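Local structure of homoprotocatechuate 2,3-dioxygenase (Brevibacterium fuscum, 4Z6M) at residues A76-R80 with H155-V159; D120-Y126 with R165-L170; L150-F156 with H214-H220; A19-V25 with H62-K68. The protein catalyses the extradiol, ring-opening dioxygenation of the catechol homoprotocatechuate by molecular oxygen at a non-haem iron(II) centre. The protein carries 1 engineered substitution. All coordinates share one frame; numbering follows the deposited sequence. Where two conformers were deposited one is given.

Interaction 1 (A76-R80 with H155-V159); sequences AMAFR and HFNQV. With FE2 (Fe (II) ion), chain E.
Met-77 turns its CG between its own backbone N and carbonyl carbon (chi1 46°), and a bend at chi3 folds CE back onto Phe-156. Phe-156 sets its CG opposite its own carbonyl carbon (chi1 -49°), and its ring runs in past Met-77. This is face-to-face packing of two beta sheets, one from each of two glyoxalase-type sequence ranges in the chain. The axes of segments 76-80 and 155-159 come no closer than 9.1 Å, and side chains fill the space between them. Met-77 lies on one face of the Phe-156 ring. Its CB is 4.0 Å from the centroid of that ring, a CH-pi contact. Met-77 SD stands obliquely to the same ring in a longer Met-aromatic contact. Met-77 CE packs 3.4 Å from Phe-156 CB. The rim of the ring is also used. Ala-78 O lies in its plane, 3.7 Å from Phe-156 CZ. An edge of Phe-156 points at the face of Phe-79 in an offset edge-to-face stack, with planes at 86°. Gln-158 crosses the sulfur end of Met-77, and its OE1 is hydrogen-bonded to Tyr-126 and Thr-202. The same strand leads to the iron site: His-155, next to Phe-156, binds the iron with His-214 and Glu-267. Asn-157 turns away from the other strand, and its ND2 donates to an iron-bound water 2.9 Å away.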
# COMPACT_ATOMS: atom_id res chain seq x y z
N ALA A 76 -0.97 3.07 -35.32
CA ALA A 76 -0.56 1.66 -35.32
C ALA A 76 -0.58 1.12 -33.91
O ALA A 76 -0.19 1.81 -32.96
CB ALA A 76 0.84 1.50 -35.87
N MET A 77 -1.05 -0.12 -33.80
CA MET A 77 -0.90 -0.89 -32.57
C MET A 77 0.04 -2.03 -32.86
O MET A 77 -0.18 -2.81 -33.79
CB MET A 77 -2.27 -1.36 -32.04
CG MET A 77 -3.20 -1.95 -33.05
SD MET A 77 -4.94 -2.02 -32.52
CE MET A 77 -4.81 -2.46 -30.93
N ALA A 78 1.16 -2.07 -32.12
CA ALA A 78 2.30 -2.91 -32.47
C ALA A 78 2.46 -4.03 -31.48
O ALA A 78 2.41 -3.81 -30.25
CB ALA A 78 3.58 -2.09 -32.53
N PHE A 79 2.71 -5.22 -32.02
CA PHE A 79 3.02 -6.41 -31.26
C PHE A 79 4.42 -6.87 -31.61
O PHE A 79 4.80 -6.88 -32.79
CB PHE A 79 2.04 -7.53 -31.61
CG PHE A 79 0.61 -7.18 -31.32
CD1 PHE A 79 0.06 -7.42 -30.09
CD2 PHE A 79 -0.18 -6.58 -32.29
CE1 PHE A 79 -1.26 -7.10 -29.81
CE2 PHE A 79 -1.52 -6.25 -32.02
CZ PHE A 79 -2.05 -6.50 -30.77
N ARG A 80 5.21 -7.21 -30.59
CA ARG A 80 6.51 -7.81 -30.84
C ARG A 80 6.37 -9.30 -31.07
O ARG A 80 5.59 -9.97 -30.40
CB ARG A 80 7.48 -7.51 -29.70
CG ARG A 80 8.93 -7.69 -30.11
CD ARG A 80 9.93 -7.31 -29.04
NE ARG A 80 11.26 -7.33 -29.60
CZ ARG A 80 12.38 -7.55 -28.94
NH1 ARG A 80 12.40 -7.75 -27.63
NH2 ARG A 80 13.51 -7.59 -29.61
N HIS A 155 -1.93 -3.62 -22.31
CA HIS A 155 -2.79 -4.10 -23.36
C HIS A 155 -3.39 -2.98 -24.19
O HIS A 155 -3.33 -1.80 -23.82
CB HIS A 155 -3.93 -4.98 -22.79
CG HIS A 155 -4.90 -4.26 -21.88
ND1 HIS A 155 -4.76 -4.24 -20.51
CD2 HIS A 155 -6.08 -3.64 -22.13
CE1 HIS A 155 -5.79 -3.61 -19.97
NE2 HIS A 155 -6.61 -3.24 -20.94
N PHE A 156 -4.01 -3.38 -25.30
CA PHE A 156 -4.89 -2.55 -26.08
C PHE A 156 -6.32 -3.03 -25.92
O PHE A 156 -6.56 -4.18 -25.54
CB PHE A 156 -4.54 -2.64 -27.58
CG PHE A 156 -3.06 -2.46 -27.88
CD1 PHE A 156 -2.36 -1.33 -27.46
CD2 PHE A 156 -2.38 -3.43 -28.61
CE1 PHE A 156 -1.03 -1.17 -27.79
CE2 PHE A 156 -1.05 -3.27 -28.93
CZ PHE A 156 -0.39 -2.15 -28.51
N ASN A 157 -7.27 -2.18 -26.28
CA ASN A 157 -8.67 -2.59 -26.35
C ASN A 157 -9.31 -1.93 -27.58
O ASN A 157 -9.19 -0.72 -27.74
CB ASN A 157 -9.40 -2.23 -25.06
CG ASN A 157 -10.82 -2.77 -25.00
OD1 ASN A 157 -11.64 -2.49 -25.87
ND2 ASN A 157 -11.10 -3.58 -23.97
N GLN A 158 -9.90 -2.75 -28.44
CA GLN A 158 -10.44 -2.37 -29.75
C GLN A 158 -11.96 -2.43 -29.75
O GLN A 158 -12.54 -3.39 -29.25
CB GLN A 158 -9.94 -3.37 -30.77
CG GLN A 158 -8.43 -3.48 -30.84
CD GLN A 158 -7.95 -4.61 -31.72
OE1 GLN A 158 -7.07 -5.37 -31.36
NE2 GLN A 158 -8.55 -4.72 -32.88
N VAL A 159 -12.61 -1.42 -30.33
CA VAL A 159 -14.05 -1.48 -30.54
C VAL A 159 -14.32 -2.01 -31.95
O VAL A 159 -13.81 -1.48 -32.94
CB VAL A 159 -14.71 -0.10 -30.39
CG1 VAL A 159 -16.22 -0.24 -30.43
CG2 VAL A 159 -14.29 0.64 -29.13
FE FE2 E . -8.69 -2.60 -20.50
O HOH W 1 -9.35 -4.23 -21.75
O HOH W 2 -8.73 -3.78 -18.69
O HOH W 3 -10.82 -2.28 -20.03

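Interaction 2 (D120-Y126 with R165-L170); sequences DPLGFPY and RGRKYL
Pro-121 and Tyr-169 fit as a ridge on a flat wall. The proline ring crosses the tyrosine side chain at about a right angle. Its CG lies over one face of the Tyr-169 ring, toward the rim, 4.1 Å from the centroid. Pro-121 CD lies nearer the hydroxyl end, 3.6 Å from Tyr-169 CZ. Leu-122 is the second bump. With chi1 at -54° its branch leans beside its backbone N, and the two methyls reach the helix where Gly-166 has no side chain. There Leu-122 CD1 rests 3.8 Å from Gly-166 CA. The same methyl lies obliquely against the Tyr-169 ring, and Leu-122 CD2 is near the Arg-165 guanidinium. A water joins Pro-121 O to Arg-165 NH2. Tyr-169 OH donates to Asp-120 OD2 at 2.6 Å, on the anti side but 31° out of the carboxylate plane. Asp-120 is held by its own turn. Its OD1 accepts from Leu-122 N, an Asx turn, and from Phe-124 N, from opposite faces of the carboxylate plane. Leu-170 CD2 meets the edge of Tyr-126, 3.5 Å from Tyr-126 OH, which is hydrogen-bonded to Gln-158 OE1. The contact packs the type I turn 120-123, in the first glyoxalase-type range, on helix 163-172 in the second. The turn links strands 115-119 and 125-129. Tyr-94 of helix 84-96 hydrogen-bonds to Tyr-169 OH, and the Leu-170 side chain packs on strand 202-206.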
# COMPACT_ATOMS: atom_id res chain seq x y z
N ASP A 120 -5.79 -4.85 -40.94
CA ASP A 120 -6.20 -6.21 -40.60
C ASP A 120 -7.68 -6.41 -40.96
O ASP A 120 -8.35 -5.45 -41.40
CB ASP A 120 -5.83 -6.57 -39.16
CG ASP A 120 -6.92 -6.28 -38.14
OD1 ASP A 120 -7.87 -5.50 -38.35
OD2 ASP A 120 -6.76 -6.87 -37.04
N PRO A 121 -8.18 -7.65 -40.85
CA PRO A 121 -9.57 -7.92 -41.28
C PRO A 121 -10.67 -7.13 -40.56
O PRO A 121 -11.81 -7.05 -41.05
CB PRO A 121 -9.72 -9.41 -41.01
CG PRO A 121 -8.35 -9.96 -41.07
CD PRO A 121 -7.47 -8.90 -40.50
N LEU A 122 -10.35 -6.58 -39.39
CA LEU A 122 -11.26 -5.73 -38.65
C LEU A 122 -11.03 -4.25 -38.88
O LEU A 122 -11.66 -3.41 -38.24
CB LEU A 122 -11.19 -6.03 -37.14
CG LEU A 122 -11.39 -7.49 -36.73
CD1 LEU A 122 -11.27 -7.64 -35.21
CD2 LEU A 122 -12.73 -8.03 -37.24
N GLY A 123 -10.09 -3.93 -39.77
CA GLY A 123 -9.82 -2.53 -40.12
C GLY A 123 -8.76 -1.84 -39.28
O GLY A 123 -8.61 -0.62 -39.37
N PHE A 124 -8.04 -2.61 -38.45
CA PHE A 124 -7.09 -2.02 -37.52
C PHE A 124 -5.68 -2.05 -38.09
O PHE A 124 -5.29 -3.02 -38.74
CB PHE A 124 -7.12 -2.73 -36.17
CG PHE A 124 -8.32 -2.40 -35.36
CD1 PHE A 124 -9.48 -3.12 -35.53
CD2 PHE A 124 -8.31 -1.37 -34.44
CE1 PHE A 124 -10.61 -2.82 -34.80
CE2 PHE A 124 -9.44 -1.05 -33.72
CZ PHE A 124 -10.59 -1.79 -33.88
N PRO A 125 -4.90 -1.00 -37.80
CA PRO A 125 -3.52 -0.92 -38.25
C PRO A 125 -2.64 -1.65 -37.24
O PRO A 125 -2.21 -1.06 -36.24
CB PRO A 125 -3.25 0.58 -38.29
CG PRO A 125 -4.15 1.15 -37.26
CD PRO A 125 -5.37 0.27 -37.22
N TYR A 126 -2.36 -2.91 -37.52
CA TYR A 126 -1.45 -3.70 -36.69
C TYR A 126 -0.03 -3.58 -37.21
O TYR A 126 0.18 -3.56 -38.43
CB TYR A 126 -1.86 -5.17 -36.70
CG TYR A 126 -2.94 -5.62 -35.73
CD1 TYR A 126 -3.72 -4.74 -34.99
CD2 TYR A 126 -3.11 -6.97 -35.50
CE1 TYR A 126 -4.65 -5.21 -34.06
CE2 TYR A 126 -4.04 -7.45 -34.58
CZ TYR A 126 -4.81 -6.56 -33.87
OH TYR A 126 -5.70 -7.04 -32.93
N ARG A 165 -16.83 -12.69 -34.64
CA ARG A 165 -16.04 -12.70 -35.87
C ARG A 165 -14.60 -12.31 -35.58
O ARG A 165 -13.66 -12.96 -36.06
CB ARG A 165 -16.65 -11.75 -36.89
CG ARG A 165 -15.90 -11.69 -38.22
CD ARG A 165 -16.64 -10.79 -39.19
NE ARG A 165 -16.03 -10.85 -40.52
CZ ARG A 165 -15.25 -9.92 -41.06
NH1 ARG A 165 -14.97 -8.79 -40.42
NH2 ARG A 165 -14.75 -10.12 -42.28
N GLY A 166 -14.42 -11.25 -34.79
CA GLY A 166 -13.08 -10.83 -34.41
C GLY A 166 -12.36 -11.82 -33.52
O GLY A 166 -11.17 -12.04 -33.67
N ARG A 167 -13.10 -12.40 -32.58
CA ARG A 167 -12.53 -13.40 -31.68
C ARG A 167 -11.94 -14.59 -32.42
O ARG A 167 -10.83 -15.01 -32.13
CB ARG A 167 -13.58 -13.86 -30.67
CG ARG A 167 -13.16 -15.05 -29.82
CD ARG A 167 -14.40 -15.58 -29.14
NE ARG A 167 -14.13 -16.68 -28.23
CZ ARG A 167 -14.77 -16.82 -27.06
NH1 ARG A 167 -15.66 -15.91 -26.66
NH2 ARG A 167 -14.48 -17.83 -26.29
N LYS A 168 -12.68 -15.14 -33.38
CA LYS A 168 -12.19 -16.27 -34.16
C LYS A 168 -10.89 -15.93 -34.89
O LYS A 168 -9.93 -16.72 -34.87
CB LYS A 168 -13.27 -16.73 -35.13
CG LYS A 168 -12.96 -18.06 -35.77
CD LYS A 168 -12.26 -17.93 -37.09
CE LYS A 168 -12.48 -19.18 -37.93
NZ LYS A 168 -11.45 -19.22 -38.98
N TYR A 169 -10.85 -14.75 -35.49
CA TYR A 169 -9.66 -14.29 -36.21
C TYR A 169 -8.46 -14.17 -35.27
O TYR A 169 -7.37 -14.65 -35.58
CB TYR A 169 -9.98 -12.99 -36.95
CG TYR A 169 -8.83 -11.99 -37.05
CD1 TYR A 169 -7.73 -12.23 -37.86
CD2 TYR A 169 -8.86 -10.83 -36.32
CE1 TYR A 169 -6.68 -11.33 -37.94
CE2 TYR A 169 -7.81 -9.92 -36.39
CZ TYR A 169 -6.74 -10.18 -37.20
OH TYR A 169 -5.72 -9.28 -37.29
N LEU A 170 -8.67 -13.58 -34.09
CA LEU A 170 -7.57 -13.44 -33.12
C LEU A 170 -7.15 -14.78 -32.56
O LEU A 170 -5.97 -14.97 -32.30
CB LEU A 170 -7.93 -12.44 -32.02
CG LEU A 170 -7.99 -10.97 -32.47
CD1 LEU A 170 -8.51 -10.09 -31.35
CD2 LEU A 170 -6.66 -10.43 -32.97
O HOH W 4 -12.81 -8.38 -43.26

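Interaction 3 (L150-F156 with H214-H220); sequences LVRLDHF and HVAFSTH. With FE2 (Fe (II) ion), chain E.
The His-155 ring has Ala-216 CB over one face, a tight CH-pi contact 3.3 Å from the ring centroid. At its edge stand His-214 NE2 and the Asp-154 carboxylate. The rings of His-155 and His-214 meet rim to rim, with planes at 76°, and neither covers the other. His-220 carries Val-151 CG1 over one face, 3.5 Å from its centroid. Phe-217 carries Leu-153 CD1 over one face, and that methyl also packs 3.6 Å from Val-215 CG1. The imidazoles of His-155 and His-214 converge on the iron. His-155 NE2 and His-214 NE2 each lie 2.2 Å from it, and Glu-267 completes the facial triad of two histidines and one carboxylate. Three waters fill the other positions. Both ligand histidines take a chi1 near +60° (64° in His-155), which brings each ring over to the metal. Asp-154 is a second-shell residue. His-155 ND1 donates to the anti lone pair of Asp-154 OD2 at 2.7 Å, close to the imidazole plane. Together with the iron bond at NE2, this fixes the rotation of the ring. The two strands are antiparallel neighbours with a classic beta bulge, where Asp-154 and His-155 both face Ala-216. Asp-154 N donates to Ala-216 O at 2.8 Å, and His-155 N reaches the same oxygen only weakly. Past the bulge, Ala-216 N donates to His-155 O, also at 2.8 Å.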
# COMPACT_ATOMS: atom_id res chain seq x y z
N LEU A 150 3.92 4.57 -13.96
CA LEU A 150 3.50 3.57 -14.92
C LEU A 150 4.66 2.66 -15.26
O LEU A 150 5.68 3.10 -15.77
CB LEU A 150 2.97 4.26 -16.16
CG LEU A 150 1.86 5.30 -15.91
CD1 LEU A 150 1.31 5.80 -17.24
CD2 LEU A 150 0.73 4.73 -15.07
N VAL A 151 4.51 1.39 -14.97
CA VAL A 151 5.65 0.46 -14.98
C VAL A 151 5.75 -0.43 -16.21
O VAL A 151 6.85 -0.83 -16.57
CB VAL A 151 5.69 -0.38 -13.68
CG1 VAL A 151 5.75 0.54 -12.46
CG2 VAL A 151 4.53 -1.34 -13.56
N ARG A 152 4.62 -0.72 -16.87
CA ARG A 152 4.59 -1.57 -18.06
C ARG A 152 3.48 -1.09 -18.98
O ARG A 152 2.49 -0.52 -18.50
CB ARG A 152 4.32 -3.03 -17.72
CG ARG A 152 5.44 -3.76 -17.01
CD ARG A 152 5.10 -5.23 -16.85
NE ARG A 152 3.97 -5.41 -15.94
CZ ARG A 152 4.07 -5.36 -14.62
NH1 ARG A 152 5.24 -5.17 -14.03
NH2 ARG A 152 2.98 -5.52 -13.86
N LEU A 153 3.62 -1.36 -20.27
CA LEU A 153 2.46 -1.41 -21.15
C LEU A 153 1.75 -2.73 -20.92
O LEU A 153 2.40 -3.79 -20.99
CB LEU A 153 2.91 -1.33 -22.60
CG LEU A 153 1.76 -1.42 -23.61
CD1 LEU A 153 0.87 -0.20 -23.52
CD2 LEU A 153 2.31 -1.60 -25.01
N ASP A 154 0.45 -2.70 -20.72
CA ASP A 154 -0.28 -3.96 -20.51
C ASP A 154 -1.12 -4.47 -21.68
O ASP A 154 -1.03 -5.67 -22.00
CB ASP A 154 -1.16 -3.91 -19.27
CG ASP A 154 -1.65 -5.31 -18.90
OD1 ASP A 154 -0.86 -6.11 -18.36
OD2 ASP A 154 -2.81 -5.63 -19.23
N HIS A 155 -1.93 -3.62 -22.31
CA HIS A 155 -2.79 -4.10 -23.36
C HIS A 155 -3.39 -2.98 -24.19
O HIS A 155 -3.33 -1.80 -23.82
CB HIS A 155 -3.93 -4.98 -22.79
CG HIS A 155 -4.90 -4.26 -21.88
ND1 HIS A 155 -4.76 -4.24 -20.51
CD2 HIS A 155 -6.08 -3.64 -22.13
CE1 HIS A 155 -5.79 -3.61 -19.97
NE2 HIS A 155 -6.61 -3.24 -20.94
N PHE A 156 -4.01 -3.38 -25.30
CA PHE A 156 -4.89 -2.55 -26.08
C PHE A 156 -6.32 -3.03 -25.92
O PHE A 156 -6.56 -4.18 -25.54
CB PHE A 156 -4.54 -2.64 -27.58
CG PHE A 156 -3.06 -2.46 -27.88
CD1 PHE A 156 -2.36 -1.33 -27.46
CD2 PHE A 156 -2.38 -3.43 -28.61
CE1 PHE A 156 -1.03 -1.17 -27.79
CE2 PHE A 156 -1.05 -3.27 -28.93
CZ PHE A 156 -0.39 -2.15 -28.51
N HIS A 214 -8.97 1.87 -25.83
CA HIS A 214 -7.91 2.40 -24.94
C HIS A 214 -6.61 1.70 -25.11
O HIS A 214 -6.53 0.63 -25.74
CB HIS A 214 -8.34 2.35 -23.47
CG HIS A 214 -8.74 1.00 -22.95
ND1 HIS A 214 -10.05 0.56 -22.95
CD2 HIS A 214 -8.03 0.04 -22.33
CE1 HIS A 214 -10.11 -0.63 -22.36
NE2 HIS A 214 -8.89 -0.98 -22.00
N VAL A 215 -5.57 2.33 -24.55
CA VAL A 215 -4.28 1.70 -24.28
C VAL A 215 -4.16 1.66 -22.77
O VAL A 215 -4.48 2.64 -22.10
CB VAL A 215 -3.14 2.57 -24.88
CG1 VAL A 215 -1.79 1.95 -24.59
CG2 VAL A 215 -3.35 2.76 -26.37
N ALA A 216 -3.66 0.54 -22.24
CA ALA A 216 -3.52 0.35 -20.80
C ALA A 216 -2.08 0.19 -20.36
O ALA A 216 -1.34 -0.59 -20.96
CB ALA A 216 -4.30 -0.89 -20.36
N PHE A 217 -1.74 0.92 -19.29
CA PHE A 217 -0.47 0.80 -18.62
C PHE A 217 -0.68 0.27 -17.21
O PHE A 217 -1.69 0.56 -16.58
CB PHE A 217 0.22 2.15 -18.51
CG PHE A 217 0.73 2.66 -19.82
CD1 PHE A 217 -0.09 3.45 -20.63
CD2 PHE A 217 2.03 2.38 -20.23
CE1 PHE A 217 0.38 3.91 -21.84
CE2 PHE A 217 2.49 2.85 -21.45
CZ PHE A 217 1.66 3.61 -22.24
N SER A 218 0.29 -0.49 -16.72
CA SER A 218 0.29 -1.05 -15.36
C SER A 218 0.97 -0.14 -14.36
O SER A 218 1.87 0.61 -14.72
CB SER A 218 1.02 -2.39 -15.30
OG SER A 218 0.50 -3.34 -16.21
N THR A 219 0.57 -0.25 -13.09
CA THR A 219 1.36 0.22 -11.96
C THR A 219 1.75 -0.99 -11.10
O THR A 219 1.24 -2.10 -11.28
CB THR A 219 0.55 1.17 -11.06
OG1 THR A 219 -0.61 0.47 -10.58
CG2 THR A 219 0.14 2.43 -11.81
N HIS A 220 2.63 -0.76 -10.14
CA HIS A 220 2.97 -1.79 -9.17
C HIS A 220 1.82 -2.08 -8.22
O HIS A 220 1.49 -3.24 -7.97
CB HIS A 220 4.20 -1.38 -8.35
CG HIS A 220 5.48 -1.47 -9.10
ND1 HIS A 220 6.41 -0.45 -9.10
CD2 HIS A 220 5.99 -2.46 -9.87
CE1 HIS A 220 7.44 -0.81 -9.84
NE2 HIS A 220 7.22 -2.02 -10.31
FE FE2 E . -8.69 -2.60 -20.50
O HOH W 5 -0.28 -5.35 -14.25
O HOH W 6 1.74 -5.51 -17.97
O HOH W 2 -8.73 -3.78 -18.69
O HOH W 1 -9.35 -4.23 -21.75
O HOH W 3 -10.82 -2.28 -20.03

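Interaction 4 (A19-V25 with H62-K68); sequences AYAELVV and HNLVLTK
Glu-22 runs out alongside Val-65 toward Thr-67. Its CB lies 4.1 Å from Val-65 O. Its CG, opposite the backbone N (chi1 -176°), packs 4.0 Å from Val-65 CB. The extended chain brings Glu-22 CD to 3.6 Å from Thr-67 OG1. There Thr-67 OG1 donates to the anti lone pair of Glu-22 OE2 at 2.7 Å. The other oxygen, OE1, forms a salt bridge with Arg-117, so both oxygens of this buried acid are held. On the same side of the sheet, His-62 points its edge at the face of Tyr-20. His-62 NE2 stands over the centre of the ring, and the planes are at 80°. Asn-63 ND2 donates to Ala-19 O at 3.0 Å in a nearly straight bond, and Asn-63 OD1 is hydrogen-bonded to Ser-55. From Ala-21 and Leu-64 onward the strands pair in parallel. Helix 28-38 and strands 42-46 and 50-54 come between them in the chain, as in the beta-alpha-beta-beta-beta module of the glyoxalase fold. On the opposite face, Leu-23 CD1 meets Leu-64 CD1 at 3.9 Å. Tyr-35 of helix 28-38 packs on Leu-23, Leu-64 and Leu-66. In the sheet, strand 15-25 lies between 64-68 and 73-81, and strand 50-54 flanks 64-68 on its far side.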
# COMPACT_ATOMS: atom_id res chain seq x y z
N ALA A 19 3.35 -4.26 -27.57
CA ALA A 19 4.64 -3.58 -27.38
C ALA A 19 4.58 -2.06 -27.40
O ALA A 19 5.22 -1.42 -26.58
CB ALA A 19 5.65 -4.05 -28.40
N TYR A 20 3.86 -1.47 -28.36
CA TYR A 20 3.68 -0.02 -28.34
C TYR A 20 2.49 0.36 -29.18
O TYR A 20 2.06 -0.42 -30.04
CB TYR A 20 4.96 0.75 -28.81
CG TYR A 20 5.20 0.77 -30.32
CD1 TYR A 20 5.97 -0.20 -30.93
CD2 TYR A 20 4.69 1.80 -31.11
CE1 TYR A 20 6.22 -0.18 -32.30
CE2 TYR A 20 4.93 1.82 -32.47
CZ TYR A 20 5.67 0.83 -33.07
OH TYR A 20 5.87 0.90 -34.44
N ALA A 21 1.97 1.56 -28.92
CA ALA A 21 1.02 2.19 -29.83
C ALA A 21 1.61 3.48 -30.37
O ALA A 21 2.31 4.19 -29.66
CB ALA A 21 -0.31 2.47 -29.17
N GLU A 22 1.27 3.80 -31.62
CA GLU A 22 1.53 5.12 -32.20
C GLU A 22 0.19 5.85 -32.31
O GLU A 22 -0.72 5.38 -33.02
CB GLU A 22 2.19 4.98 -33.59
CG GLU A 22 2.54 6.34 -34.16
CD GLU A 22 3.21 6.31 -35.52
OE1 GLU A 22 3.31 5.23 -36.16
OE2 GLU A 22 3.68 7.40 -35.94
N LEU A 23 0.06 6.93 -31.55
CA LEU A 23 -1.11 7.80 -31.55
C LEU A 23 -0.79 9.09 -32.27
O LEU A 23 0.21 9.73 -31.97
CB LEU A 23 -1.55 8.11 -30.12
CG LEU A 23 -1.95 6.92 -29.24
CD1 LEU A 23 -2.29 7.43 -27.84
CD2 LEU A 23 -3.13 6.15 -29.81
N VAL A 24 -1.69 9.50 -33.16
CA VAL A 24 -1.64 10.84 -33.72
C VAL A 24 -2.33 11.78 -32.76
O VAL A 24 -3.43 11.51 -32.27
CB VAL A 24 -2.26 10.91 -35.13
CG1 VAL A 24 -2.19 12.33 -35.66
CG2 VAL A 24 -1.52 9.96 -36.07
N VAL A 25 -1.64 12.88 -32.48
CA VAL A 25 -2.11 13.94 -31.57
C VAL A 25 -2.08 15.28 -32.30
O VAL A 25 -1.30 15.45 -33.22
CB VAL A 25 -1.27 13.99 -30.28
CG1 VAL A 25 -1.34 12.65 -29.57
CG2 VAL A 25 0.17 14.40 -30.56
N HIS A 62 10.47 2.02 -26.93
CA HIS A 62 9.32 2.79 -26.50
C HIS A 62 8.09 1.90 -26.36
O HIS A 62 8.03 0.81 -26.93
CB HIS A 62 9.03 3.91 -27.48
CG HIS A 62 8.84 3.42 -28.88
ND1 HIS A 62 9.83 3.48 -29.82
CD2 HIS A 62 7.78 2.84 -29.48
CE1 HIS A 62 9.39 2.96 -30.95
NE2 HIS A 62 8.15 2.55 -30.76
N ASN A 63 7.13 2.42 -25.62
CA ASN A 63 5.78 1.85 -25.51
C ASN A 63 4.71 2.75 -26.14
O ASN A 63 3.56 2.31 -26.30
CB ASN A 63 5.40 1.61 -24.07
CG ASN A 63 6.29 0.61 -23.36
OD1 ASN A 63 6.87 0.93 -22.31
ND2 ASN A 63 6.43 -0.58 -23.92
N LEU A 64 5.06 4.00 -26.44
CA LEU A 64 4.08 4.95 -26.93
C LEU A 64 4.81 5.95 -27.81
O LEU A 64 5.81 6.53 -27.38
CB LEU A 64 3.36 5.64 -25.78
CG LEU A 64 2.20 6.56 -26.11
CD1 LEU A 64 1.05 5.79 -26.75
CD2 LEU A 64 1.71 7.25 -24.84
N VAL A 65 4.33 6.14 -29.03
CA VAL A 65 4.81 7.19 -29.92
C VAL A 65 3.68 8.17 -30.13
O VAL A 65 2.58 7.79 -30.57
CB VAL A 65 5.28 6.63 -31.29
CG1 VAL A 65 5.89 7.75 -32.12
CG2 VAL A 65 6.28 5.52 -31.08
N LEU A 66 3.92 9.43 -29.80
CA LEU A 66 2.98 10.51 -30.08
C LEU A 66 3.47 11.21 -31.34
O LEU A 66 4.59 11.71 -31.38
CB LEU A 66 2.92 11.51 -28.93
CG LEU A 66 2.69 10.92 -27.54
CD1 LEU A 66 2.75 12.02 -26.49
CD2 LEU A 66 1.39 10.13 -27.48
N THR A 67 2.63 11.22 -32.38
CA THR A 67 2.99 11.79 -33.68
C THR A 67 2.05 12.94 -33.97
O THR A 67 0.84 12.77 -33.97
CB THR A 67 2.93 10.72 -34.78
OG1 THR A 67 3.91 9.72 -34.54
CG2 THR A 67 3.15 11.32 -36.16
N LYS A 68 2.59 14.12 -34.25
CA LYS A 68 1.78 15.26 -34.59
C LYS A 68 1.07 15.01 -35.93
O LYS A 68 1.69 14.54 -36.88
CB LYS A 68 2.66 16.50 -34.72
CG LYS A 68 1.94 17.80 -35.02
CD LYS A 68 2.99 18.90 -35.22
CE LYS A 68 2.39 20.15 -35.84
NZ LYS A 68 1.16 20.59 -35.11

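Overall arrangement
From the N terminus, interaction 4 closes first. It pairs 19-25 with 62-68 around helix 28-38 and strands 42-46 and 50-54. Interaction 1 then opens at 76-80, interaction 2 at 120-126 and interaction 3 at 150-156. They close in the same order, at 155-159, 165-170 and 214-220. Interactions 1 and 2 therefore cross, as do 2 and 3, and interaction 1 ends on the stretch where 3 begins. Interaction 4 joins neighbouring strands of the first large sheet and interaction 3 of the second. Interaction 1 ties these sheets together, sharing His-155 and Phe-156 with interaction 3. Interaction 2 joins a turn of the first sheet to helix 163-172.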